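Local coordinates for CaaX farnesyltransferase alpha subunit Ram2 (Aspergillus fumigatus, PDB 4L9P), which probably works as one subunit of the protein prenyltransferase that attaches farnesyl, and perhaps geranylgeranyl, groups to CAAX proteins, at residues 107-112 / 130-135; 115-120 / 151-156; 121-126 / 160-165. The protein carries 1 engineered substitution. One frame throughout, in Å; residues are numbered along the deposited sequence. Where two conformers were deposited one is given.

Interaction 1. Residues 107-112 / 130-135; sequences EEIEWL and QVLMSS. With EDO (1,2-ethanediol), chain I.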
# COMPACT_ATOMS: atom_id res chain seq x y z
N GLU A 107 -8.11 -13.45 -30.06
CA GLU A 107 -9.24 -12.53 -30.20
C GLU A 107 -9.63 -11.91 -28.85
O GLU A 107 -9.98 -10.72 -28.78
CB GLU A 107 -10.44 -13.23 -30.85
CG GLU A 107 -10.18 -13.48 -32.31
CD GLU A 107 -11.28 -14.23 -32.98
OE1 GLU A 107 -12.25 -14.66 -32.28
OE2 GLU A 107 -11.17 -14.40 -34.24
N GLU A 108 -9.53 -12.68 -27.77
CA GLU A 108 -9.77 -12.13 -26.45
C GLU A 108 -8.76 -11.03 -26.12
O GLU A 108 -9.18 -9.98 -25.55
CB GLU A 108 -9.76 -13.23 -25.37
CG GLU A 108 -9.93 -12.69 -23.92
CD GLU A 108 -11.32 -12.13 -23.54
OE1 GLU A 108 -12.23 -12.05 -24.40
OE2 GLU A 108 -11.50 -11.76 -22.34
N ILE A 109 -7.49 -11.23 -26.42
CA ILE A 109 -6.52 -10.16 -26.16
C ILE A 109 -6.83 -8.91 -26.98
O ILE A 109 -6.76 -7.80 -26.44
CB ILE A 109 -5.08 -10.64 -26.40
CG1 ILE A 109 -4.65 -11.65 -25.30
CG2 ILE A 109 -4.11 -9.47 -26.50
CD1 ILE A 109 -4.31 -11.02 -23.94
N GLU A 110 -7.24 -9.05 -28.23
CA GLU A 110 -7.55 -7.84 -28.98
C GLU A 110 -8.77 -7.11 -28.37
O GLU A 110 -8.78 -5.86 -28.31
CB GLU A 110 -7.74 -8.19 -30.47
CG GLU A 110 -6.44 -8.76 -31.07
CD GLU A 110 -5.26 -7.76 -31.08
OE1 GLU A 110 -5.44 -6.66 -31.68
OE2 GLU A 110 -4.19 -8.04 -30.47
N TRP A 111 -9.75 -7.85 -27.85
CA TRP A 111 -10.86 -7.20 -27.12
C TRP A 111 -10.35 -6.54 -25.81
O TRP A 111 -10.69 -5.37 -25.50
CB TRP A 111 -11.93 -8.25 -26.81
CG TRP A 111 -13.00 -7.75 -25.90
CD1 TRP A 111 -14.12 -7.04 -26.26
CD2 TRP A 111 -13.07 -7.93 -24.48
NE1 TRP A 111 -14.89 -6.75 -25.13
CE2 TRP A 111 -14.27 -7.30 -24.04
CE3 TRP A 111 -12.26 -8.57 -23.54
CZ2 TRP A 111 -14.65 -7.29 -22.69
CZ3 TRP A 111 -12.64 -8.55 -22.21
CH2 TRP A 111 -13.82 -7.90 -21.80
N LEU A 112 -9.52 -7.27 -25.05
CA LEU A 112 -9.01 -6.76 -23.78
C LEU A 112 -8.21 -5.48 -24.00
O LEU A 112 -8.29 -4.55 -23.19
CB LEU A 112 -8.14 -7.86 -23.15
CG LEU A 112 -7.66 -7.47 -21.73
CD1 LEU A 112 -8.81 -7.26 -20.73
CD2 LEU A 112 -6.69 -8.58 -21.25
N GLN A 130 -2.81 -11.45 -17.50
CA GLN A 130 -1.84 -12.44 -17.03
C GLN A 130 -2.46 -13.87 -17.02
O GLN A 130 -1.81 -14.86 -17.44
CB GLN A 130 -1.44 -12.08 -15.60
CG GLN A 130 -0.47 -13.08 -14.96
CD GLN A 130 0.00 -12.61 -13.56
OE1 GLN A 130 0.13 -11.39 -13.27
NE2 GLN A 130 0.20 -13.57 -12.67
N VAL A 131 -3.73 -13.97 -16.65
CA VAL A 131 -4.45 -15.27 -16.68
C VAL A 131 -4.44 -15.82 -18.11
O VAL A 131 -4.14 -16.99 -18.31
CB VAL A 131 -5.90 -15.08 -16.13
CG1 VAL A 131 -6.76 -16.34 -16.37
CG2 VAL A 131 -5.80 -14.77 -14.63
N LEU A 132 -4.74 -14.98 -19.09
CA LEU A 132 -4.79 -15.45 -20.46
C LEU A 132 -3.42 -15.76 -21.00
O LEU A 132 -3.19 -16.84 -21.58
CB LEU A 132 -5.40 -14.38 -21.35
CG LEU A 132 -6.83 -13.91 -21.04
CD1 LEU A 132 -7.15 -12.67 -21.94
CD2 LEU A 132 -7.80 -15.02 -21.24
N MET A 133 -2.47 -14.82 -20.81
CA MET A 133 -1.18 -14.94 -21.44
C MET A 133 -0.32 -16.06 -20.82
O MET A 133 0.62 -16.58 -21.46
CB MET A 133 -0.45 -13.60 -21.24
CG MET A 133 0.86 -13.45 -22.06
SD MET A 133 0.63 -13.51 -23.84
CE MET A 133 -0.59 -12.26 -24.08
N SER A 134 -0.68 -16.48 -19.63
CA SER A 134 0.04 -17.58 -18.98
C SER A 134 -0.26 -18.94 -19.63
O SER A 134 0.38 -19.93 -19.28
CB SER A 134 -0.32 -17.64 -17.48
OG SER A 134 -1.65 -18.04 -17.30
N SER A 135 -1.25 -19.00 -20.53
CA SER A 135 -1.58 -20.31 -21.12
C SER A 135 -0.61 -20.61 -22.25
O SER A 135 -0.75 -20.01 -23.37
CB SER A 135 -2.98 -20.28 -21.66
OG SER A 135 -3.19 -21.57 -22.28
C1 EDO I . -2.55 -17.52 -13.67
O1 EDO I . -2.92 -17.42 -12.30
C2 EDO I . -1.66 -16.33 -13.97
O2 EDO I . -0.61 -16.21 -13.01
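Leu132 packs against Glu108, Ile109 and Leu112 in a buried, apolar helix-to-helix contact. It lies near the start of helix 105-118 and the end of helix 123-133. No hydrogen bond crosses it. One methyl, CD1 of Leu132, does most of the touching. Leu132 CG stands anti to the carbonyl carbon (chi1 -60°); from there CD1 meets the facing helix. The closest approach is Glu108 CG to Leu132 CD1 at 3.4 Å, with the two side chains crossing at about a right angle. The side chains of Ile109 and Leu132 pass each other pointing opposite ways, with Ile109 CD1 3.8 Å from Leu132 CD1. Leu112 CD2 reaches the same methyl at 4.2 Å. The two helices follow each other in the chain and run antiparallel, as an alpha hairpin. Both segments fall in one prenyltransferase alpha subunit repeat, a TPR-like helical unit. Met133 joins at the flank, where its bent chain brings CE to 3.9 Å from Ile109 CD1. Glu108 touches through its aliphatic part. Glu108 OE2 is hydrogen-bonded to His128 NE2, and OE1 forms a salt bridge with Arg94. The buried charge is thus paired. Away from the contact, Gln130 NE2 donates to O2 of a 1,2-ethanediol at 2.8 Å, a molecule probably left by the crystallisation liquor.

Interaction 2. Residues 115-120 / 151-156; sequences VALKHL and MEMFAQ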
# COMPACT_ATOMS: atom_id res chain seq x y z
N VAL A 115 -10.52 -2.56 -23.92
CA VAL A 115 -10.97 -2.26 -22.57
C VAL A 115 -9.87 -1.55 -21.77
O VAL A 115 -10.12 -0.56 -21.07
CB VAL A 115 -11.42 -3.57 -21.82
CG1 VAL A 115 -12.03 -3.18 -20.44
CG2 VAL A 115 -12.50 -4.36 -22.63
N ALA A 116 -8.63 -2.04 -21.92
CA ALA A 116 -7.47 -1.52 -21.20
C ALA A 116 -7.23 -0.04 -21.60
O ALA A 116 -6.88 0.76 -20.78
CB ALA A 116 -6.21 -2.38 -21.48
N LEU A 117 -7.44 0.26 -22.89
CA LEU A 117 -7.24 1.65 -23.42
C LEU A 117 -8.33 2.58 -22.92
O LEU A 117 -8.12 3.79 -22.86
CB LEU A 117 -7.20 1.64 -24.95
CG LEU A 117 -5.91 1.07 -25.53
CD1 LEU A 117 -6.08 0.85 -27.06
CD2 LEU A 117 -4.79 2.07 -25.25
N LYS A 118 -9.46 2.05 -22.49
CA LYS A 118 -10.56 2.90 -22.02
C LYS A 118 -10.47 3.16 -20.54
O LYS A 118 -10.96 4.20 -20.07
CB LYS A 118 -11.92 2.28 -22.30
CG LYS A 118 -12.39 2.40 -23.74
CD LYS A 118 -13.82 1.79 -23.82
CE LYS A 118 -14.33 1.70 -25.27
NZ LYS A 118 -15.75 1.16 -25.38
N HIS A 119 -9.85 2.27 -19.77
CA HIS A 119 -9.93 2.33 -18.29
C HIS A 119 -8.56 2.18 -17.68
O HIS A 119 -8.09 1.12 -17.45
CB HIS A 119 -10.82 1.20 -17.77
CG HIS A 119 -12.21 1.23 -18.32
ND1 HIS A 119 -13.13 2.17 -17.90
CD2 HIS A 119 -12.85 0.45 -19.22
CE1 HIS A 119 -14.29 1.94 -18.49
NE2 HIS A 119 -14.14 0.92 -19.31
N LEU A 120 -8.22 3.20 -16.86
CA LEU A 120 -6.98 3.21 -16.05
C LEU A 120 -7.10 2.79 -14.55
O LEU A 120 -8.20 2.69 -14.00
CB LEU A 120 -6.22 4.52 -16.27
CG LEU A 120 -5.65 4.61 -17.72
CD1 LEU A 120 -5.39 3.18 -18.28
CD2 LEU A 120 -6.46 5.36 -18.79
N MET A 151 3.76 -0.38 -24.47
CA MET A 151 4.21 0.98 -24.70
C MET A 151 3.10 1.94 -25.07
O MET A 151 3.22 3.14 -24.75
CB MET A 151 5.29 1.00 -25.78
CG MET A 151 6.58 0.27 -25.31
SD MET A 151 7.31 0.96 -23.82
CE MET A 151 8.32 2.26 -24.54
N GLU A 152 2.00 1.47 -25.68
CA GLU A 152 0.81 2.31 -25.86
C GLU A 152 0.27 2.75 -24.50
O GLU A 152 -0.18 3.90 -24.32
CB GLU A 152 -0.30 1.52 -26.57
CG GLU A 152 -1.33 2.41 -27.24
CD GLU A 152 -2.22 1.69 -28.29
OE1 GLU A 152 -3.17 2.30 -28.79
OE2 GLU A 152 -2.00 0.50 -28.58
N MET A 153 0.29 1.83 -23.53
CA MET A 153 -0.21 2.18 -22.18
C MET A 153 0.75 3.17 -21.54
O MET A 153 0.28 4.15 -20.91
CB MET A 153 -0.31 0.92 -21.31
CG MET A 153 -1.33 -0.11 -21.79
SD MET A 153 -3.05 0.50 -21.79
CE MET A 153 -3.27 1.01 -20.06
N PHE A 154 2.05 2.89 -21.61
CA PHE A 154 2.99 3.79 -20.94
C PHE A 154 3.08 5.17 -21.57
O PHE A 154 3.50 6.12 -20.90
CB PHE A 154 4.41 3.13 -20.88
CG PHE A 154 4.48 1.93 -20.01
CD1 PHE A 154 3.92 1.94 -18.75
CD2 PHE A 154 5.18 0.81 -20.44
CE1 PHE A 154 4.03 0.80 -17.92
CE2 PHE A 154 5.31 -0.29 -19.64
CZ PHE A 154 4.72 -0.33 -18.37
N ALA A 155 2.68 5.29 -22.84
CA ALA A 155 2.63 6.64 -23.46
C ALA A 155 1.53 7.46 -22.81
O ALA A 155 1.58 8.69 -22.85
CB ALA A 155 2.37 6.49 -24.98
N GLN A 156 0.50 6.81 -22.25
CA GLN A 156 -0.55 7.56 -21.59
C GLN A 156 -0.26 7.74 -20.09
O GLN A 156 -0.58 8.83 -19.53
CB GLN A 156 -1.85 6.83 -21.75
CG GLN A 156 -2.21 6.83 -23.23
CD GLN A 156 -3.34 5.93 -23.53
OE1 GLN A 156 -4.45 6.22 -23.24
NE2 GLN A 156 -3.03 4.77 -24.09
O HOH W 1 -6.86 5.31 -24.60
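Leu117 and Met153 meet where segments 115-120 and 151-156 come nearest in backbone. Met153 CG stands anti to the carbonyl carbon (chi1 -64°), and bends at chi2 and chi3 fold the rest of the chain. Its sulfur, SD, lies 4.2 Å from Leu117 CD2 and 4.3 Å from Ala116 CB. Its methyl CE comes near the backbone oxygen of Ala116. CE also approaches Leu120 CD1, but Leu120 was modelled in two conformers, so that touch is doubtful.

The methyls of Leu117 meet polar groups. Gln156 NE2 sits 3.4 Å from Leu117 CD2, the side chains crossing at about a right angle. Glu152 OE1 comes near Leu117 CD1, a touch that is also doubtful because Glu152 has two conformers. The amide of Gln156 is held from its own helix. Gln156 NE2 donates to Glu152 O at 3.0 Å with an N-H...O angle of 164°. The acceptor lies near the amide plane, but the donor stands well above the carbonyl plane. A water then bridges the helices, donating to Leu117 O at 2.6 Å and to Gln156 OE1 at 2.9 Å.

Further out, Phe149 touches Ala116 and Leu117, while Trp126 and Val163 pack on Met153. The two helices run in roughly the same direction and belong to successive prenyltransferase alpha subunit repeats, so the contact joins one repeat to the next. With no direct hydrogen bond across, it rests on non-directional apolar packing, and the polar link between the two segments goes through a water.

Interaction 3. Residues 121-126 / 160-165; sequences KNYQIW and SYHVWT. Engineered in segment 160-165: Ser160 (natural residue Asn). With FII ([(3,7,11-trimethyl-dodeca-2,6,10-trienyloxycarbamoyl)-methyl]-phosphonic acid), chain Q.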
# COMPACT_ATOMS: atom_id res chain seq x y z
N LYS A 121 -5.97 2.47 -13.92
CA LYS A 121 -5.93 1.96 -12.55
C LYS A 121 -6.93 0.89 -12.20
O LYS A 121 -7.85 1.10 -11.36
CB LYS A 121 -6.02 3.06 -11.51
CG LYS A 121 -4.75 3.68 -11.33
CD LYS A 121 -4.97 4.94 -10.54
CE LYS A 121 -3.76 5.83 -10.58
NZ LYS A 121 -4.19 7.11 -10.09
N ASN A 122 -6.72 -0.27 -12.77
CA ASN A 122 -7.69 -1.34 -12.64
C ASN A 122 -6.94 -2.65 -12.45
O ASN A 122 -6.13 -3.05 -13.27
CB ASN A 122 -8.61 -1.27 -13.87
CG ASN A 122 -9.69 -2.33 -13.88
OD1 ASN A 122 -9.38 -3.53 -13.81
ND2 ASN A 122 -10.98 -1.91 -14.22
N TYR A 123 -7.17 -3.29 -11.32
CA TYR A 123 -6.54 -4.59 -11.07
C TYR A 123 -6.99 -5.71 -11.99
O TYR A 123 -6.17 -6.57 -12.38
CB TYR A 123 -6.83 -5.03 -9.64
CG TYR A 123 -5.94 -4.41 -8.59
CD1 TYR A 123 -6.31 -3.23 -7.96
CD2 TYR A 123 -4.70 -5.01 -8.25
CE1 TYR A 123 -5.52 -2.69 -6.91
CE2 TYR A 123 -3.93 -4.41 -7.22
CZ TYR A 123 -4.37 -3.26 -6.60
OH TYR A 123 -3.61 -2.68 -5.58
N GLN A 124 -8.27 -5.69 -12.39
CA GLN A 124 -8.88 -6.83 -13.03
C GLN A 124 -8.36 -6.94 -14.44
O GLN A 124 -8.02 -8.04 -14.88
CB GLN A 124 -10.40 -6.62 -13.09
CG GLN A 124 -11.11 -6.85 -11.72
CD GLN A 124 -10.78 -5.78 -10.73
OE1 GLN A 124 -10.95 -4.59 -11.02
NE2 GLN A 124 -10.32 -6.19 -9.55
N ILE A 125 -8.27 -5.81 -15.16
CA ILE A 125 -7.93 -5.93 -16.58
C ILE A 125 -6.51 -6.51 -16.75
O ILE A 125 -6.22 -7.30 -17.66
CB ILE A 125 -7.96 -4.48 -17.20
CG1 ILE A 125 -9.42 -4.09 -17.42
CG2 ILE A 125 -7.11 -4.32 -18.47
CD1 ILE A 125 -9.53 -2.53 -17.65
N TRP A 126 -5.61 -6.15 -15.85
CA TRP A 126 -4.22 -6.57 -15.94
C TRP A 126 -3.99 -7.93 -15.31
O TRP A 126 -3.15 -8.69 -15.80
CB TRP A 126 -3.27 -5.46 -15.41
CG TRP A 126 -3.39 -4.32 -16.39
CD1 TRP A 126 -4.22 -3.21 -16.33
CD2 TRP A 126 -2.74 -4.25 -17.66
NE1 TRP A 126 -4.16 -2.51 -17.51
CE2 TRP A 126 -3.25 -3.13 -18.34
CE3 TRP A 126 -1.79 -5.07 -18.29
CZ2 TRP A 126 -2.82 -2.79 -19.64
CZ3 TRP A 126 -1.38 -4.74 -19.55
CH2 TRP A 126 -1.88 -3.59 -20.23
N SER A 160 2.29 3.64 -14.69
CA SER A 160 1.15 2.81 -14.35
C SER A 160 1.56 1.54 -13.65
O SER A 160 2.17 0.64 -14.24
CB SER A 160 0.46 2.41 -15.63
OG SER A 160 -0.46 1.43 -15.26
N TYR A 161 1.24 1.44 -12.37
CA TYR A 161 1.81 0.37 -11.55
C TYR A 161 1.33 -0.98 -12.03
O TYR A 161 2.13 -1.96 -12.02
CB TYR A 161 1.36 0.59 -10.06
CG TYR A 161 2.17 -0.18 -9.06
CD1 TYR A 161 1.89 -1.52 -8.79
CD2 TYR A 161 3.26 0.42 -8.39
CE1 TYR A 161 2.63 -2.25 -7.84
CE2 TYR A 161 3.99 -0.30 -7.46
CZ TYR A 161 3.68 -1.65 -7.22
OH TYR A 161 4.40 -2.38 -6.29
N HIS A 162 0.06 -1.11 -12.42
CA HIS A 162 -0.42 -2.44 -12.79
C HIS A 162 0.17 -2.89 -14.11
O HIS A 162 0.36 -4.10 -14.31
CB HIS A 162 -1.94 -2.37 -12.93
CG HIS A 162 -2.62 -2.01 -11.65
ND1 HIS A 162 -3.39 -0.87 -11.49
CD2 HIS A 162 -2.44 -2.51 -10.42
CE1 HIS A 162 -3.78 -0.77 -10.22
NE2 HIS A 162 -3.26 -1.80 -9.56
N VAL A 163 0.45 -1.95 -15.03
CA VAL A 163 1.06 -2.35 -16.28
C VAL A 163 2.51 -2.72 -16.03
O VAL A 163 2.99 -3.70 -16.65
CB VAL A 163 0.96 -1.20 -17.33
CG1 VAL A 163 1.55 -1.70 -18.70
CG2 VAL A 163 -0.51 -0.78 -17.48
N TRP A 164 3.28 -1.99 -15.20
CA TRP A 164 4.61 -2.46 -14.88
C TRP A 164 4.60 -3.81 -14.19
O TRP A 164 5.48 -4.64 -14.48
CB TRP A 164 5.33 -1.41 -13.97
CG TRP A 164 5.80 -0.19 -14.75
CD1 TRP A 164 5.24 1.10 -14.72
CD2 TRP A 164 6.88 -0.15 -15.68
NE1 TRP A 164 5.97 1.92 -15.56
CE2 TRP A 164 6.97 1.18 -16.16
CE3 TRP A 164 7.81 -1.12 -16.15
CZ2 TRP A 164 7.99 1.59 -17.06
CZ3 TRP A 164 8.78 -0.73 -17.07
CH2 TRP A 164 8.88 0.62 -17.53
N THR A 165 3.68 -4.06 -13.26
CA THR A 165 3.60 -5.36 -12.62
C THR A 165 3.37 -6.45 -13.67
O THR A 165 4.04 -7.50 -13.64
CB THR A 165 2.47 -5.36 -11.56
OG1 THR A 165 2.89 -4.46 -10.50
CG2 THR A 165 2.27 -6.77 -11.00
C1 FII Q . -5.44 -3.09 2.70
C2 FII Q . -5.34 -2.55 1.29
C6 FII Q . -6.36 -3.04 0.35
C10 FII Q . -4.07 -1.93 0.88
C11 FII Q . -3.78 -1.43 -0.53
C12 FII Q . -4.00 0.11 -0.53
C15 FII Q . -3.36 0.91 -1.66
C18 FII Q . -3.54 2.42 -1.70
C22 FII Q . -2.99 0.12 -2.88
C23 FII Q . -2.04 0.83 -3.82
C24 FII Q . -1.92 0.12 -5.12
C27 FII Q . -1.36 1.03 -6.17
C30 FII Q . 0.16 1.03 -6.27
C34 FII Q . -2.25 1.26 -7.33
C35 FII Q . -1.77 1.91 -8.61
O36 FII Q . -2.39 3.17 -8.80
N42 FII Q . -2.25 4.07 -7.78
C43 FII Q . -1.26 5.03 -8.04
O44 FII Q . -0.54 5.05 -9.05
C45 FII Q . -1.15 6.08 -6.95
P46 FII Q . 0.58 6.74 -6.69
O49 FII Q . 1.46 5.55 -6.64
O50 FII Q . 0.87 7.71 -7.79
O51 FII Q . 0.45 7.44 -5.32
O HOH W 2 -4.29 -0.08 -14.76
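His162 sets its ring edge against the face of Tyr123 at the starts of helices 123-133 and 161-174. These belong to successive repeats of the alpha-alpha solenoid typical of prenyltransferase alpha subunits. The starts of the helices face the beta subunit Ram1, the isoprenoid ligand FII and the bound peptide.

Two aromatic interactions carry the contact. The His162-Tyr123 pair is edge-to-face in the Tyr123 conformer described, one of two, with centroids of the two rings 4.3 Å apart and planes at 56°. NE2 of His162 lies over the centre of the Tyr123 ring. His162 CB points toward segment 121-126, and CG stands anti to the carbonyl carbon. Beside it, Val163 CG2 makes a CH-pi contact with Trp126. It lies 3.9 Å from the centroid of the six-membered ring and 21° off the normal. Ile125 CG2 covers the opposite face of that indole.

The polar links are indirect or local. A water accepts from Asn122 N at 3.1 Å and lies 3.5 Å from His162 ND1, a weak bond. Asn122 is the N-cap of helix 123-133. In the conformer described, again one of two, its OD1 takes Ile125 N at 2.9 Å, at an N-H...O angle of 158°, and Gln124 N weakly. Ser160, an engineered residue, holds the N-cap position of helix 161-174. Tyr123 OH bonds to Tyr314 of the Ram1 chain, and Lys121 NZ to the backbone of the bound peptide.

FII lies against Tyr161 and His162, and in the conformers described also borders Lys121 and Tyr123. The C30 methyl of FII lies over one face of the Tyr161 ring, 3.6 Å from Tyr161 CG. His162 CE1 lies 3.7 Å from FII C35.

In the fold
The three contacts follow neighbouring helices along the repeats. Interactions 1 and 3 are buried; interaction 2 is only partly so. Interaction 1 joins two helices within one repeat, while interactions 2 and 3 join that repeat to the next. Interactions 1 and 2 share helix 105-118, and interactions 1 and 3 share helix 123-133. The chemistry changes accordingly: aliphatic packing in 1, a thioether with a water bridge in 2, and aromatic rings beside a ligand in 3. Interactions 2 and 3 touch at several points, among them Phe154 CE1 and Trp164 NE1, 3.3 Å apart. Interaction 1 meets interaction 3 where Leu112 packs on the backbone of Ile125.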